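Local coordinates for protein probable transcriptional regulator (Rhodococcus jostii, PDB 3ON2) that probably binds DNA as a TetR-family transcriptional regulator, its precise function not being established, at residues His85-Leu93 / Ile138-Ile148. Numbering follows the deposited sequence.
Sequences HARARFAAL and IVTEAQAAGDI
Helix 86-93 and helix 138-144 run nearly antiparallel, at 163° between their directions, with their axes 10.2 Å apart at closest approach. The backbones are nearest at Ala86 and Ala142, CA to CA 5.4 Å, and the CB atoms of these two residues touch at 3.5 Å. Phe90 lies next to this small pair. Its ring reaches across with CG anti to the carbonyl carbon (chi1 -79°). The CE1 corner meets Ile138 CG2 at 3.8 Å, and CZ touches Ala142 CB and the backbone of Val139. Ile148 CD1 comes to the ring edge, near its plane. Trp193 of helix 181-196 meets the same ring edge-to-face. Ile138 splits its contacts: CG2 goes to Phe90, CG1 packs on Leu93 CD1 at 4.0 Å, and CD1 comes obliquely to Arg89 NH1, at 3.9 Å. Val79 of helix 56-81 touches Arg89, Leu93 and Ile138. Leu93 and Val139 also belong to the pocket that holds a polyether, probably from the crystallisation liquor. The Arg89 chain is extended from CG to NE and crosses Glu141 at about a right angle. Its NH1 forms a salt bridge to Glu141 OE1 at 3.0 Å, with OE1 at the guanidinium edge, near its plane, while the carboxylate plane is turned 48° away.

A Schellman motif closes helix 138-144, with Gly146 as its C-prime residue. Asp147 follows and faces the start of helix 86-93. Its OD2 accepts from two waters: one takes the N-H of Ala86, the other that of Arg87 and also bonds His85 ND1. The Asp147 charge probably suits the helix dipole. The two segments thus join through an apolar seam, flanked by one direct ion pair and a water-bridged helix start.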
loop_
_atom_site.group_PDB
_atom_site.type_symbol
_atom_site.label_atom_id
_atom_site.label_comp_id
_atom_site.label_asym_id
_atom_site.label_seq_id
_atom_site.Cartn_x
_atom_site.Cartn_y
_atom_site.Cartn_z
ATOM N N HIS A 85 -6.407 -19.205 -10.558
ATOM C CA HIS A 85 -6.132 -20.291 -9.649
ATOM C C HIS A 85 -5.265 -19.740 -8.515
ATOM O O HIS A 85 -4.530 -18.776 -8.714
ATOM C CB HIS A 85 -5.556 -21.534 -10.367
ATOM C CG HIS A 85 -4.184 -21.352 -10.932
ATOM N ND1 HIS A 85 -3.040 -21.639 -10.217
ATOM C CD2 HIS A 85 -3.768 -20.977 -12.166
ATOM C CE1 HIS A 85 -1.976 -21.411 -10.971
ATOM N NE2 HIS A 85 -2.391 -21.008 -12.159
ATOM N N ALA A 86 -5.406 -20.333 -7.329
ATOM C CA ALA A 86 -4.818 -19.789 -6.102
ATOM C C ALA A 86 -3.312 -19.569 -6.184
ATOM O O ALA A 86 -2.825 -18.509 -5.776
ATOM C CB ALA A 86 -5.186 -20.645 -4.876
ATOM N N ARG A 87 -2.569 -20.542 -6.711
ATOM C CA ARG A 87 -1.110 -20.401 -6.743
ATOM C C ARG A 87 -0.683 -19.157 -7.517
ATOM O O ARG A 87 0.209 -18.427 -7.074
ATOM C CB ARG A 87 -0.397 -21.657 -7.273
ATOM C CG ARG A 87 1.086 -21.470 -7.251
ATOM C CD ARG A 87 1.906 -22.696 -7.526
ATOM N NE ARG A 87 3.276 -22.447 -7.071
ATOM C CZ ARG A 87 4.250 -23.363 -7.055
ATOM N NH1 ARG A 87 3.999 -24.609 -7.462
ATOM N NH2 ARG A 87 5.469 -23.035 -6.620
ATOM N N ALA A 88 -1.342 -18.907 -8.650
ATOM C CA ALA A 88 -1.107 -17.698 -9.476
ATOM C C ALA A 88 -1.492 -16.398 -8.766
ATOM O O ALA A 88 -0.781 -15.398 -8.869
ATOM C CB ALA A 88 -1.832 -17.799 -10.797
ATOM N N ARG A 89 -2.614 -16.424 -8.052
ATOM C CA ARG A 89 -3.073 -15.244 -7.333
ATOM C C ARG A 89 -2.142 -14.891 -6.191
ATOM O O ARG A 89 -1.889 -13.717 -5.955
ATOM C CB ARG A 89 -4.468 -15.463 -6.757
ATOM C CG ARG A 89 -5.520 -15.490 -7.811
ATOM C CD ARG A 89 -6.888 -15.730 -7.211
ATOM N NE ARG A 89 -7.876 -15.536 -8.256
ATOM C CZ ARG A 89 -9.156 -15.246 -8.054
ATOM N NH1 ARG A 89 -9.654 -15.113 -6.823
ATOM N NH2 ARG A 89 -9.935 -15.098 -9.102
ATOM N N PHE A 90 -1.687 -15.902 -5.450
ATOM C CA PHE A 90 -0.752 -15.679 -4.331
ATOM C C PHE A 90 0.520 -15.052 -4.856
ATOM O O PHE A 90 0.998 -14.073 -4.303
ATOM C CB PHE A 90 -0.396 -16.991 -3.621
ATOM C CG PHE A 90 -1.447 -17.501 -2.649
ATOM C CD1 PHE A 90 -2.812 -17.349 -2.894
ATOM C CD2 PHE A 90 -1.052 -18.207 -1.517
ATOM C CE1 PHE A 90 -3.756 -17.871 -2.015
ATOM C CE2 PHE A 90 -1.998 -18.728 -0.626
ATOM C CZ PHE A 90 -3.349 -18.549 -0.870
ATOM N N ALA A 91 1.063 -15.625 -5.929
ATOM C CA ALA A 91 2.245 -15.080 -6.585
ATOM C C ALA A 91 2.033 -13.644 -7.091
ATOM O O ALA A 91 2.896 -12.778 -6.898
ATOM C CB ALA A 91 2.723 -16.005 -7.727
ATOM N N ALA A 92 0.893 -13.378 -7.721
ATOM C CA ALA A 92 0.629 -12.031 -8.234
ATOM C C ALA A 92 0.485 -10.991 -7.130
ATOM O O ALA A 92 0.969 -9.864 -7.285
ATOM C CB ALA A 92 -0.611 -12.004 -9.140
ATOM N N LEU A 93 -0.203 -11.344 -6.042
ATOM C CA LEU A 93 -0.366 -10.416 -4.925
ATOM C C LEU A 93 0.978 -10.058 -4.318
ATOM O O LEU A 93 1.199 -8.909 -3.976
ATOM C CB LEU A 93 -1.255 -10.990 -3.822
ATOM C CG LEU A 93 -2.759 -10.987 -4.104
ATOM C CD1 LEU A 93 -3.425 -11.820 -3.035
ATOM C CD2 LEU A 93 -3.375 -9.581 -4.130
ATOM N N ILE A 138 -8.821 -14.037 -0.617
ATOM C CA ILE A 138 -8.067 -14.861 -1.567
ATOM C C ILE A 138 -7.545 -16.154 -0.915
ATOM O O ILE A 138 -7.567 -17.214 -1.544
ATOM C CB ILE A 138 -6.842 -14.081 -2.131
ATOM C CG1 ILE A 138 -7.266 -12.769 -2.828
ATOM C CG2 ILE A 138 -5.992 -14.955 -3.036
ATOM C CD1 ILE A 138 -7.751 -12.913 -4.254
ATOM N N VAL A 139 -7.053 -16.051 0.323
ATOM C CA VAL A 139 -6.627 -17.237 1.110
ATOM C C VAL A 139 -7.844 -18.138 1.407
ATOM O O VAL A 139 -7.776 -19.348 1.208
ATOM C CB VAL A 139 -5.904 -16.825 2.442
ATOM C CG1 VAL A 139 -5.673 -18.032 3.381
ATOM C CG2 VAL A 139 -4.576 -16.061 2.165
ATOM N N THR A 140 -8.944 -17.540 1.877
ATOM C CA THR A 140 -10.186 -18.285 2.193
ATOM C C THR A 140 -10.697 -19.017 0.958
ATOM O O THR A 140 -11.027 -20.201 1.041
ATOM C CB THR A 140 -11.291 -17.368 2.801
ATOM O OG1 THR A 140 -10.755 -16.688 3.932
ATOM C CG2 THR A 140 -12.517 -18.169 3.302
ATOM N N GLU A 141 -10.729 -18.330 -0.182
ATOM C CA GLU A 141 -11.130 -18.937 -1.464
ATOM C C GLU A 141 -10.207 -20.081 -1.841
ATOM O O GLU A 141 -10.655 -21.086 -2.395
ATOM C CB GLU A 141 -11.184 -17.901 -2.604
ATOM C CG GLU A 141 -12.260 -16.804 -2.422
ATOM C CD GLU A 141 -12.264 -15.720 -3.529
ATOM O OE1 GLU A 141 -11.420 -15.785 -4.453
ATOM O OE2 GLU A 141 -13.122 -14.792 -3.472
ATOM N N ALA A 142 -8.921 -19.942 -1.535
ATOM C CA ALA A 142 -7.946 -21.009 -1.812
ATOM C C ALA A 142 -8.212 -22.233 -0.952
ATOM O O ALA A 142 -8.020 -23.376 -1.388
ATOM C CB ALA A 142 -6.503 -20.515 -1.594
ATOM N N GLN A 143 -8.649 -21.996 0.278
ATOM C CA GLN A 143 -8.992 -23.101 1.166
ATOM C C GLN A 143 -10.294 -23.768 0.738
ATOM O O GLN A 143 -10.448 -24.964 0.928
ATOM C CB GLN A 143 -9.119 -22.617 2.589
ATOM C CG GLN A 143 -7.797 -22.286 3.215
ATOM C CD GLN A 143 -7.968 -21.654 4.547
ATOM O OE1 GLN A 143 -8.763 -20.736 4.698
ATOM N NE2 GLN A 143 -7.196 -22.109 5.522
ATOM N N ALA A 144 -11.229 -22.991 0.189
ATOM C CA ALA A 144 -12.504 -23.527 -0.314
ATOM C C ALA A 144 -12.313 -24.301 -1.612
ATOM O O ALA A 144 -12.983 -25.308 -1.851
ATOM C CB ALA A 144 -13.522 -22.412 -0.492
ATOM N N ALA A 145 -11.390 -23.847 -2.454
ATOM C CA ALA A 145 -11.019 -24.611 -3.641
ATOM C C ALA A 145 -10.223 -25.880 -3.287
ATOM O O ALA A 145 -10.012 -26.743 -4.148
ATOM C CB ALA A 145 -10.246 -23.752 -4.617
ATOM N N GLY A 146 -9.784 -25.995 -2.033
ATOM C CA GLY A 146 -9.008 -27.155 -1.598
ATOM C C GLY A 146 -7.561 -27.169 -2.058
ATOM O O GLY A 146 -6.924 -28.224 -2.063
ATOM N N ASP A 147 -7.032 -26.003 -2.443
ATOM C CA ASP A 147 -5.637 -25.898 -2.922
ATOM C C ASP A 147 -4.644 -25.886 -1.761
ATOM O O ASP A 147 -3.520 -26.392 -1.871
ATOM C CB ASP A 147 -5.433 -24.655 -3.809
ATOM C CG ASP A 147 -5.836 -24.888 -5.273
ATOM O OD1 ASP A 147 -6.258 -26.014 -5.619
ATOM O OD2 ASP A 147 -5.725 -23.941 -6.094
ATOM N N ILE A 148 -5.066 -25.303 -0.647
ATOM C CA ILE A 148 -4.232 -25.260 0.538
ATOM C C ILE A 148 -4.931 -25.910 1.727
ATOM O O ILE A 148 -6.149 -26.091 1.715
ATOM C CB ILE A 148 -3.750 -23.807 0.883
ATOM C CG1 ILE A 148 -4.929 -22.854 1.144
ATOM C CG2 ILE A 148 -2.820 -23.271 -0.208
ATOM C CD1 ILE A 148 -4.517 -21.489 1.762
HETATM O O HOH W 1 -3.591 -23.378 -7.645
HETATM O O HOH W 2 -7.335 -22.280 -7.036
#